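Local coordinates for nitrilotriacetate monooxygenase component B (Bacillus cereus ATCC 14579, PDB 3BPK), which probably binds FMN and acts as the flavin reductase partner of a monooxygenase, at residues B[34-38]-B[77-81]; B[39-44]-B[107-111]; B[96-100]-B[113-117]. One frame throughout, in Å; residues are numbered along the deposited sequence.

Contact 1: residues B[34-38]-B[77-81]; sequences TSVTK and NAIEK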
ATOM      1  N   THR B  34       3.869 -16.186  -2.866  1.00 14.05           N
ATOM      2  CA  THR B  34       4.153 -17.618  -2.647  1.00 13.42           C
ATOM      3  C   THR B  34       5.216 -17.762  -1.567  1.00 13.52           C
ATOM      4  O   THR B  34       6.106 -16.904  -1.394  1.00 15.20           O
ATOM      5  CB  THR B  34       4.605 -18.376  -3.922  1.00 13.56           C
ATOM      6  OG1 THR B  34       5.733 -17.718  -4.517  1.00 14.60           O
ATOM      7  CG2 THR B  34       3.460 -18.441  -4.906  1.00 14.71           C
ATOM      8  N   SER B  35       5.113 -18.869  -0.838  1.00 14.79           N
ATOM      9  CA  SER B  35       5.975 -19.133   0.300  1.00 13.76           C
ATOM     10  C   SER B  35       5.944 -20.650   0.490  1.00 14.90           C
ATOM     11  O   SER B  35       5.054 -21.335  -0.051  1.00 15.81           O
ATOM     12  CB  SER B  35       5.442 -18.397   1.561  1.00 15.30           C
ATOM     13  OG  SER B  35       4.151 -18.874   1.950  1.00 14.88           O
ATOM     14  N   VAL B  36       6.910 -21.177   1.242  1.00 14.87           N
ATOM     15  CA  VAL B  36       7.038 -22.649   1.367  1.00 15.10           C
ATOM     16  C   VAL B  36       7.019 -23.050   2.837  1.00 16.84           C
ATOM     17  O   VAL B  36       7.657 -22.379   3.664  1.00 17.64           O
ATOM     18  CB  VAL B  36       8.338 -23.149   0.666  1.00 15.42           C
ATOM     19  CG1 VAL B  36       8.511 -24.664   0.878  1.00 16.00           C
ATOM     20  CG2 VAL B  36       8.256 -22.859  -0.855  1.00 17.82           C
ATOM     21  N   THR B  37       6.279 -24.131   3.151  1.00 16.76           N
ATOM     22  CA  THR B  37       6.201 -24.624   4.541  1.00 18.66           C
ATOM     23  C   THR B  37       7.453 -25.425   4.918  1.00 20.11           C
ATOM     24  O   THR B  37       8.246 -25.793   4.039  1.00 19.16           O
ATOM     25  CB  THR B  37       4.976 -25.539   4.763  1.00 18.62           C
ATOM     26  OG1 THR B  37       5.186 -26.802   4.088  1.00 20.20           O
ATOM     27  CG2 THR B  37       3.665 -24.903   4.275  1.00 21.11           C
ATOM     28  N   LYS B  38       7.618 -25.722   6.224  1.00 20.87           N
ATOM     29  CA  LYS B  38       8.734 -26.565   6.653  0.70 22.09           C
ATOM     30  C   LYS B  38       8.633 -27.967   6.032  1.00 22.03           C
ATOM     31  O   LYS B  38       9.653 -28.675   5.909  1.00 24.26           O
ATOM     32  CB  LYS B  38       8.805 -26.682   8.178  0.70 22.82           C
ATOM     33  CG  LYS B  38       9.341 -25.450   8.894  0.70 25.75           C
ATOM     34  CD  LYS B  38       9.780 -25.779  10.326  0.70 26.88           C
ATOM     35  CE  LYS B  38       8.677 -26.456  11.154  0.70 31.36           C
ATOM     36  NZ  LYS B  38       7.267 -26.027  10.820  0.70 31.36           N
ATOM     37  N   ASN B  77       5.745 -18.980   6.994  1.00 16.94           N
ATOM     38  CA  ASN B  77       6.659 -19.508   5.970  1.00 16.50           C
ATOM     39  C   ASN B  77       7.724 -18.463   5.605  1.00 16.00           C
ATOM     40  O   ASN B  77       8.877 -18.811   5.385  1.00 17.14           O
ATOM     41  CB  ASN B  77       5.883 -19.817   4.696  1.00 16.33           C
ATOM     42  CG  ASN B  77       4.890 -20.963   4.850  1.00 16.65           C
ATOM     43  OD1 ASN B  77       4.902 -21.723   5.836  1.00 19.23           O
ATOM     44  ND2 ASN B  77       4.050 -21.118   3.849  1.00 18.06           N
ATOM     45  N   ALA B  78       7.321 -17.185   5.527  1.00 15.82           N
ATOM     46  CA  ALA B  78       8.279 -16.134   5.185  1.00 17.07           C
ATOM     47  C   ALA B  78       9.332 -15.988   6.278  1.00 17.35           C
ATOM     48  O   ALA B  78      10.504 -15.784   5.989  1.00 18.14           O
ATOM     49  CB  ALA B  78       7.570 -14.806   4.951  1.00 16.96           C
ATOM     50  N   ILE B  79       8.907 -16.090   7.539  1.00 18.17           N
ATOM     51  CA  ILE B  79       9.859 -15.943   8.626  1.00 20.04           C
ATOM     52  C   ILE B  79      10.790 -17.161   8.709  1.00 20.74           C
ATOM     53  O   ILE B  79      12.025 -17.013   8.900  1.00 21.72           O
ATOM     54  CB  ILE B  79       9.099 -15.741   9.958  1.00 19.88           C
ATOM     55  CG1 ILE B  79       8.412 -14.373   9.943  1.00 21.96           C
ATOM     56  CG2 ILE B  79      10.072 -15.909  11.151  1.00 22.12           C
ATOM     57  CD1 ILE B  79       7.380 -14.191  11.070  1.00 22.86           C
ATOM     58  N   GLU B  80      10.203 -18.358   8.565  1.00 21.80           N
ATOM     59  CA  GLU B  80      10.975 -19.595   8.660  0.70 22.70           C
ATOM     60  C   GLU B  80      12.048 -19.688   7.584  1.00 22.74           C
ATOM     61  O   GLU B  80      13.220 -19.967   7.898  1.00 24.31           O
ATOM     62  CB  GLU B  80      10.029 -20.797   8.606  0.70 23.31           C
ATOM     63  CG  GLU B  80      10.704 -22.189   8.711  0.70 27.00           C
ATOM     64  CD  GLU B  80      11.696 -22.349   9.871  0.70 31.93           C
ATOM     65  OE1 GLU B  80      11.493 -21.756  10.968  0.70 36.22           O
ATOM     66  OE2 GLU B  80      12.687 -23.097   9.677  0.70 34.67           O
ATOM     67  N   LYS B  81      11.663 -19.452   6.319  1.00 21.02           N
ATOM     68  CA  LYS B  81      12.622 -19.485   5.179  1.00 21.05           C
ATOM     69  C   LYS B  81      13.422 -18.194   4.997  1.00 20.05           C
ATOM     70  O   LYS B  81      14.495 -18.215   4.374  1.00 20.25           O
ATOM     71  CB  LYS B  81      11.947 -19.773   3.839  1.00 22.28           C
ATOM     72  CG  LYS B  81      11.200 -21.101   3.690  1.00 25.14           C
ATOM     73  CD  LYS B  81      12.103 -22.269   3.679  1.00 28.44           C
ATOM     74  CE  LYS B  81      11.424 -23.466   3.035  1.00 29.58           C
ATOM     75  NZ  LYS B  81      12.315 -24.663   3.265  1.00 31.25           N
TER
HETATM   76  O   HOH W   1       8.671 -19.087   2.427  1.00 17.34           O
HETATM   77  O   HOH W   2      10.844 -26.823   3.107  1.00 32.56           O
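Asn77, on the last turns of helix 73-81, lays its side chain against the end of strand 28-36 and reaches three consecutive residues there. Its CG stands anti to its own carbonyl carbon (chi1 -67°), which brings the flat amide up beside the strand. ND2 gives a nearly straight hydrogen bond to Ser35 OG (2.9 Å, 164° at the hydrogen), with the hydroxyl lying close to the amide plane; the same nitrogen also bonds to OD1 of Asn43 on the neighbouring strand, so the rotation of the amide is fixed from two directions. CB sits 3.3 Å from Val36 O, while OD1 lies 3.4 Å from Thr37 CA, and the side chains of Asn77 and Thr37 run side by side in the same direction.

One turn further on, Lys81 bends at chi2 and passes over Val36, its CE 3.8 Å from Val36 CG1. Beyond this apolar contact Lys81 NZ is linked to Thr37 O through a water, whose oxygen lies 2.9 Å from Thr37 O. At the exposed edge the aliphatic parts of Lys38 and Glu80 cross at about a right angle, CG to CG 3.5 Å, without their charged ends meeting. The axes of residues 34-36 and 77-81 approach to 7.5 Å at 56°, a helix packed across the end of a strand in the antiparallel β-barrel of the flavin reductase-like domain.

Contact 2: residues B[39-44]-B[107-111]; sequences EGVLNG and NESEI
Glu110 OE1 accepts two hydrogen bonds from strand 42-54, and the two donors arrive from opposite faces of the carboxylate. Asn43 ND2 comes on the syn side, 2.9 Å away and only moderately out of the carboxylate plane. The backbone N of Gly44, at 3.0 Å, meets the same oxygen from well above that plane. A bend at chi2 (89°) turns the Glu110 carboxylate back toward the strand, and the amide and carboxylate planes are inclined at 61°. Asn43 is held at its other end as well: a water donates to its OD1 and accepts from Asn107 N.

Ser109 projects OG away from its own backbone N (chi1 176°), and the hydroxyl donates to Leu42 O (2.7 Å) in the carbonyl plane. Ser109 OG in turn accepts from Glu112 N, so one side chain both caps the helix and ties it to the strand. Alongside, Leu42 CD2 packs on Ile111 CG1 (3.9 Å), and Ile111 CD1 rests against Gly44 CA, where the backbone has no side chain to hold it off.

At the more open end, the amide of Asn107 lies against Val41, and its OD1 takes a hydrogen bond from Thr37 OG1. The same amide stands perpendicular to the carboxylate of Glu39 as the two side chains cross. Together these contacts form a serine N-cap that seats the first turn of helix 110-113 on the second strand of the 28-36/42-54 hairpin, within the flavin reductase-like fold.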
ATOM      1  N   GLU B  39       7.427 -28.361   5.626  1.00 20.48           N
ATOM      2  CA  GLU B  39       7.204 -29.706   5.041  1.00 20.87           C
ATOM      3  C   GLU B  39       7.413 -29.721   3.524  1.00 20.65           C
ATOM      4  O   GLU B  39       7.361 -30.787   2.896  1.00 20.21           O
ATOM      5  CB  GLU B  39       5.793 -30.192   5.359  1.00 21.68           C
ATOM      6  CG  GLU B  39       5.566 -30.469   6.842  1.00 24.75           C
ATOM      7  CD  GLU B  39       5.537 -29.213   7.710  1.00 29.38           C
ATOM      8  OE1 GLU B  39       5.019 -28.156   7.281  1.00 29.99           O
ATOM      9  OE2 GLU B  39       6.055 -29.297   8.839  1.00 33.87           O
ATOM     10  N   GLY B  40       7.668 -28.542   2.949  1.00 20.39           N
ATOM     11  CA  GLY B  40       8.005 -28.418   1.520  1.00 19.44           C
ATOM     12  C   GLY B  40       6.880 -28.011   0.596  1.00 19.43           C
ATOM     13  O   GLY B  40       7.052 -28.025  -0.632  1.00 19.35           O
ATOM     14  N   VAL B  41       5.735 -27.626   1.171  1.00 18.87           N
ATOM     15  CA  VAL B  41       4.540 -27.363   0.373  1.00 18.61           C
ATOM     16  C   VAL B  41       4.511 -25.895  -0.073  1.00 18.17           C
ATOM     17  O   VAL B  41       4.853 -25.006   0.719  1.00 18.07           O
ATOM     18  CB  VAL B  41       3.280 -27.732   1.137  1.00 19.03           C
ATOM     19  CG1 VAL B  41       2.035 -27.266   0.385  1.00 21.18           C
ATOM     20  CG2 VAL B  41       3.265 -29.275   1.415  1.00 20.08           C
ATOM     21  N   LEU B  42       4.159 -25.662  -1.341  1.00 18.17           N
ATOM     22  CA  LEU B  42       4.133 -24.301  -1.890  1.00 17.16           C
ATOM     23  C   LEU B  42       2.761 -23.649  -1.653  1.00 17.32           C
ATOM     24  O   LEU B  42       1.772 -24.038  -2.264  1.00 17.70           O
ATOM     25  CB  LEU B  42       4.447 -24.333  -3.388  1.00 17.33           C
ATOM     26  CG  LEU B  42       4.536 -22.985  -4.101  1.00 15.90           C
ATOM     27  CD1 LEU B  42       5.658 -22.135  -3.493  1.00 15.65           C
ATOM     28  CD2 LEU B  42       4.740 -23.178  -5.604  1.00 18.10           C
ATOM     29  N   ASN B  43       2.719 -22.652  -0.771  1.00 17.13           N
ATOM     30  CA  ASN B  43       1.504 -21.916  -0.519  1.00 17.31           C
ATOM     31  C   ASN B  43       1.457 -20.680  -1.409  1.00 16.67           C
ATOM     32  O   ASN B  43       2.519 -20.155  -1.835  1.00 16.43           O
ATOM     33  CB  ASN B  43       1.456 -21.456   0.951  1.00 17.07           C
ATOM     34  CG  ASN B  43       1.051 -22.561   1.922  1.00 18.90           C
ATOM     35  OD1 ASN B  43       1.725 -22.769   2.913  1.00 19.11           O
ATOM     36  ND2 ASN B  43      -0.083 -23.246   1.647  1.00 21.00           N
ATOM     37  N   GLY B  44       0.242 -20.182  -1.658  1.00 16.22           N
ATOM     38  CA  GLY B  44       0.053 -18.902  -2.368  1.00 16.13           C
ATOM     39  C   GLY B  44      -1.236 -18.279  -1.903  1.00 16.62           C
ATOM     40  O   GLY B  44      -2.233 -18.975  -1.630  1.00 17.91           O
ATOM     41  N   ASN B 107      -0.707 -26.733   4.826  1.00 27.93           N
ATOM     42  CA  ASN B 107       0.142 -27.675   4.141  0.60 26.85           C
ATOM     43  C   ASN B 107      -0.550 -28.339   2.942  1.00 26.73           C
ATOM     44  O   ASN B 107      -0.281 -29.496   2.611  1.00 26.83           O
ATOM     45  CB  ASN B 107       0.671 -28.707   5.142  0.60 27.15           C
ATOM     46  CG  ASN B 107       2.018 -29.218   4.774  0.60 26.03           C
ATOM     47  OD1 ASN B 107       2.882 -28.458   4.309  0.60 26.49           O
ATOM     48  ND2 ASN B 107       2.239 -30.502   5.008  0.60 24.83           N
ATOM     49  N   GLU B 108      -1.448 -27.584   2.313  1.00 24.67           N
ATOM     50  CA  GLU B 108      -2.016 -27.907   0.998  1.00 23.45           C
ATOM     51  C   GLU B 108      -1.716 -26.747   0.035  1.00 22.50           C
ATOM     52  O   GLU B 108      -1.868 -25.570   0.391  1.00 22.35           O
ATOM     53  CB  GLU B 108      -3.525 -28.130   1.048  1.00 23.69           C
ATOM     54  CG  GLU B 108      -3.956 -29.292   1.895  1.00 26.89           C
ATOM     55  CD  GLU B 108      -3.593 -30.659   1.300  1.00 28.81           C
ATOM     56  OE1 GLU B 108      -3.244 -30.791   0.091  1.00 27.62           O
ATOM     57  OE2 GLU B 108      -3.635 -31.613   2.100  1.00 31.75           O
ATOM     58  N   SER B 109      -1.287 -27.069  -1.172  1.00 20.23           N
ATOM     59  CA  SER B 109      -0.814 -26.045  -2.104  1.00 19.77           C
ATOM     60  C   SER B 109      -1.956 -25.398  -2.865  1.00 19.58           C
ATOM     61  O   SER B 109      -2.571 -26.032  -3.738  1.00 19.33           O
ATOM     62  CB  SER B 109       0.163 -26.662  -3.114  1.00 19.71           C
ATOM     63  OG  SER B 109       0.553 -25.690  -4.090  1.00 17.78           O
ATOM     64  N   GLU B 110      -2.204 -24.111  -2.598  1.00 19.23           N
ATOM     65  CA  GLU B 110      -3.204 -23.383  -3.369  1.00 19.44           C
ATOM     66  C   GLU B 110      -2.757 -23.255  -4.810  1.00 18.61           C
ATOM     67  O   GLU B 110      -3.574 -23.125  -5.708  1.00 19.13           O
ATOM     68  CB  GLU B 110      -3.411 -21.973  -2.807  1.00 19.91           C
ATOM     69  CG  GLU B 110      -3.982 -21.922  -1.398  1.00 21.29           C
ATOM     70  CD  GLU B 110      -2.919 -21.951  -0.296  1.00 24.81           C
ATOM     71  OE1 GLU B 110      -1.716 -22.212  -0.561  1.00 19.91           O
ATOM     72  OE2 GLU B 110      -3.316 -21.720   0.869  1.00 31.28           O
ATOM     73  N   ILE B 111      -1.441 -23.243  -5.033  1.00 18.54           N
ATOM     74  CA  ILE B 111      -0.901 -23.123  -6.368  0.60 18.41           C
ATOM     75  C   ILE B 111      -1.363 -24.302  -7.231  1.00 18.48           C
ATOM     76  O   ILE B 111      -1.882 -24.101  -8.331  1.00 19.13           O
ATOM     77  CB  ILE B 111       0.643 -23.038  -6.317  0.60 18.82           C
ATOM     78  CG1 ILE B 111       1.069 -21.779  -5.541  0.60 18.67           C
ATOM     79  CG2 ILE B 111       1.256 -23.087  -7.715  0.60 18.69           C
ATOM     80  CD1 ILE B 111       0.332 -20.472  -5.961  0.60 17.35           C
TER
HETATM   81  O   HOH W   3       0.336 -24.238   4.785  1.00 25.27           O

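Contact 3: residues B[96-100]-B[113-117]; sequences AINET and LAKLT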
ATOM      1  N   ALA B  96      -7.327 -17.400 -11.464  1.00 20.67           N
ATOM      2  CA  ALA B  96      -6.590 -18.378 -10.683  1.00 20.51           C
ATOM      3  C   ALA B  96      -6.200 -17.780  -9.338  1.00 20.35           C
ATOM      4  O   ALA B  96      -6.265 -18.462  -8.322  1.00 20.17           O
ATOM      5  CB  ALA B  96      -5.361 -18.860 -11.446  1.00 21.93           C
ATOM      6  N   ILE B  97      -5.782 -16.513  -9.332  1.00 19.53           N
ATOM      7  CA  ILE B  97      -5.449 -15.859  -8.041  1.00 19.05           C
ATOM      8  C   ILE B  97      -6.674 -15.950  -7.110  1.00 19.87           C
ATOM      9  O   ILE B  97      -6.557 -16.269  -5.934  1.00 20.27           O
ATOM     10  CB  ILE B  97      -5.020 -14.380  -8.213  1.00 18.28           C
ATOM     11  CG1 ILE B  97      -3.703 -14.289  -8.984  1.00 19.13           C
ATOM     12  CG2 ILE B  97      -4.926 -13.707  -6.867  1.00 18.62           C
ATOM     13  CD1 ILE B  97      -3.370 -12.890  -9.485  1.00 19.15           C
ATOM     14  N   ASN B  98      -7.853 -15.664  -7.646  1.00 20.64           N
ATOM     15  CA  ASN B  98      -9.058 -15.717  -6.794  1.00 22.73           C
ATOM     16  C   ASN B  98      -9.299 -17.097  -6.198  1.00 24.20           C
ATOM     17  O   ASN B  98      -9.738 -17.224  -5.047  1.00 24.45           O
ATOM     18  CB  ASN B  98     -10.286 -15.257  -7.573  1.00 23.19           C
ATOM     19  CG  ASN B  98     -11.512 -15.105  -6.682  1.00 26.85           C
ATOM     20  OD1 ASN B  98     -12.532 -15.775  -6.889  1.00 31.43           O
ATOM     21  ND2 ASN B  98     -11.413 -14.236  -5.679  1.00 27.82           N
ATOM     22  N   GLU B  99      -9.013 -18.128  -6.992  1.00 24.27           N
ATOM     23  CA  GLU B  99      -9.147 -19.509  -6.524  0.70 25.51           C
ATOM     24  C   GLU B  99      -8.276 -19.788  -5.322  1.00 25.72           C
ATOM     25  O   GLU B  99      -8.637 -20.595  -4.447  1.00 27.60           O
ATOM     26  CB  GLU B  99      -8.790 -20.482  -7.628  0.70 26.42           C
ATOM     27  CG  GLU B  99      -9.838 -20.581  -8.669  0.70 30.20           C
ATOM     28  CD  GLU B  99      -9.734 -21.851  -9.457  0.70 32.27           C
ATOM     29  OE1 GLU B  99      -9.270 -22.870  -8.898  0.70 36.05           O
ATOM     30  OE2 GLU B  99     -10.126 -21.828 -10.635  0.70 37.78           O
ATOM     31  N   THR B 100      -7.122 -19.123  -5.243  1.00 24.91           N
ATOM     32  CA  THR B 100      -6.237 -19.371  -4.106  1.00 25.42           C
ATOM     33  C   THR B 100      -6.700 -18.766  -2.790  1.00 27.19           C
ATOM     34  O   THR B 100      -6.123 -19.051  -1.736  1.00 29.37           O
ATOM     35  CB  THR B 100      -4.798 -18.880  -4.342  1.00 24.49           C
ATOM     36  OG1 THR B 100      -4.743 -17.436  -4.281  1.00 22.81           O
ATOM     37  CG2 THR B 100      -4.257 -19.420  -5.661  1.00 21.62           C
ATOM     38  N   LEU B 113      -3.882 -26.419  -6.534  1.00 22.65           N
ATOM     39  CA  LEU B 113      -5.341 -26.350  -6.615  0.60 23.76           C
ATOM     40  C   LEU B 113      -5.817 -25.426  -7.742  1.00 23.81           C
ATOM     41  O   LEU B 113      -6.759 -25.760  -8.478  1.00 25.08           O
ATOM     42  CB  LEU B 113      -5.925 -25.879  -5.283  0.60 24.89           C
ATOM     43  CG  LEU B 113      -7.453 -25.685  -5.197  0.60 26.83           C
ATOM     44  CD1 LEU B 113      -8.135 -26.964  -4.695  0.60 27.56           C
ATOM     45  CD2 LEU B 113      -7.817 -24.483  -4.286  0.60 26.53           C
ATOM     46  N   ALA B 114      -5.165 -24.260  -7.864  1.00 22.22           N
ATOM     47  CA  ALA B 114      -5.571 -23.249  -8.849  1.00 22.68           C
ATOM     48  C   ALA B 114      -5.012 -23.491 -10.266  1.00 22.01           C
ATOM     49  O   ALA B 114      -5.221 -22.678 -11.181  1.00 22.65           O
ATOM     50  CB  ALA B 114      -5.192 -21.848  -8.325  1.00 22.82           C
ATOM     51  N   LYS B 115      -4.314 -24.618 -10.444  1.00 21.25           N
ATOM     52  CA  LYS B 115      -3.791 -25.015 -11.769  1.00 20.61           C
ATOM     53  C   LYS B 115      -2.706 -24.028 -12.222  1.00 20.45           C
ATOM     54  O   LYS B 115      -2.492 -23.829 -13.432  1.00 23.29           O
ATOM     55  CB  LYS B 115      -4.925 -25.166 -12.816  1.00 21.37           C
ATOM     56  CG  LYS B 115      -5.972 -26.187 -12.370  1.00 22.17           C
ATOM     57  CD  LYS B 115      -6.934 -26.517 -13.480  1.00 26.21           C
ATOM     58  CE  LYS B 115      -8.007 -27.462 -12.989  1.00 28.73           C
ATOM     59  NZ  LYS B 115      -9.207 -26.662 -12.753  1.00 35.02           N
ATOM     60  N   LEU B 116      -2.001 -23.443 -11.249  1.00 18.99           N
ATOM     61  CA  LEU B 116      -0.880 -22.547 -11.554  1.00 18.17           C
ATOM     62  C   LEU B 116       0.405 -23.362 -11.593  1.00 18.68           C
ATOM     63  O   LEU B 116       0.427 -24.532 -11.164  1.00 20.08           O
ATOM     64  CB  LEU B 116      -0.810 -21.446 -10.488  1.00 18.01           C
ATOM     65  CG  LEU B 116      -1.940 -20.410 -10.559  1.00 17.80           C
ATOM     66  CD1 LEU B 116      -1.900 -19.546  -9.291  1.00 21.53           C
ATOM     67  CD2 LEU B 116      -1.897 -19.500 -11.817  1.00 20.02           C
ATOM     68  N   THR B 117       1.469 -22.767 -12.119  1.00 18.39           N
ATOM     69  CA  THR B 117       2.669 -23.540 -12.477  1.00 19.51           C
ATOM     70  C   THR B 117       3.907 -23.034 -11.757  1.00 19.07           C
ATOM     71  O   THR B 117       4.357 -21.905 -12.026  1.00 19.52           O
ATOM     72  CB  THR B 117       2.913 -23.367 -13.996  1.00 20.16           C
ATOM     73  OG1 THR B 117       1.710 -23.660 -14.711  1.00 22.41           O
ATOM     74  CG2 THR B 117       4.057 -24.239 -14.503  1.00 21.02           C
TER
HETATM   75  O   HOH W   4      -7.713 -21.835 -11.774  1.00 35.75           O
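Ala114 and Ala96 bring their backbones within 5.3 Å, CA to CA, where the Schellman motif that ends helix 110-113 packs against helix 94-100. Lys115 supplies the positive phi (67°) of that motif, and the chain turns there so that Ala114 and Leu116, the residues before and after it, both face the helix.

The tight part is apolar. Ala114 CB sits over the helix backbone, 3.6 Å from Ala96 O, and also meets the methyl of Thr100, CG2 at 3.7 Å. Leu116 brings CD2 to within 3.5 Å of Ala96 CB, and its side chain continues onto Ile111 and Phe32. The two branches of Thr100 divide the work: with OG1 set between its backbone N and carbonyl carbon (chi1 73°), the hydroxyl turns back to Ile97 O, leaving CG2 for Ala114. Ile97 O thereby accepts from both the N and the OG1 of Thr100.

The other side is looser and faces solvent. Glu99 packs its CB on Ala114 CB, then extends along the surface past the end of the short helix. Leu113, also exposed, makes a longer approach, CD2 to Glu99 O at 4.0 Å. No direct hydrogen bond joins the two segments. They are linked instead by a water, which donates to Ala114 O at 2.7 Å and, weakly, to Glu99 OE2.

Overall arrangement
Contacts 1 and 2 adjoin, their centres 10 Å apart: strands 28-36 and 42-54 are antiparallel neighbours, with Ser35 O probably hydrogen-bonded to Asn43 N (2.8 Å), and the side chain of Thr37 in contact 1 reaches into both segments of contact 2. Contact 2 continues into contact 3 through helix 110-113, whose Ile111 O lies 3.0 Å from Leu116 N, while Thr100 packs against Glu110 and Gly44; these centres are 12 Å apart. Contacts 1 and 3 do not touch, their nearest atoms being about 7 Å apart, so contact 2 bridges them. All three lie in the flavin reductase-like domain, on whose probable FMN site these segments give no direct evidence.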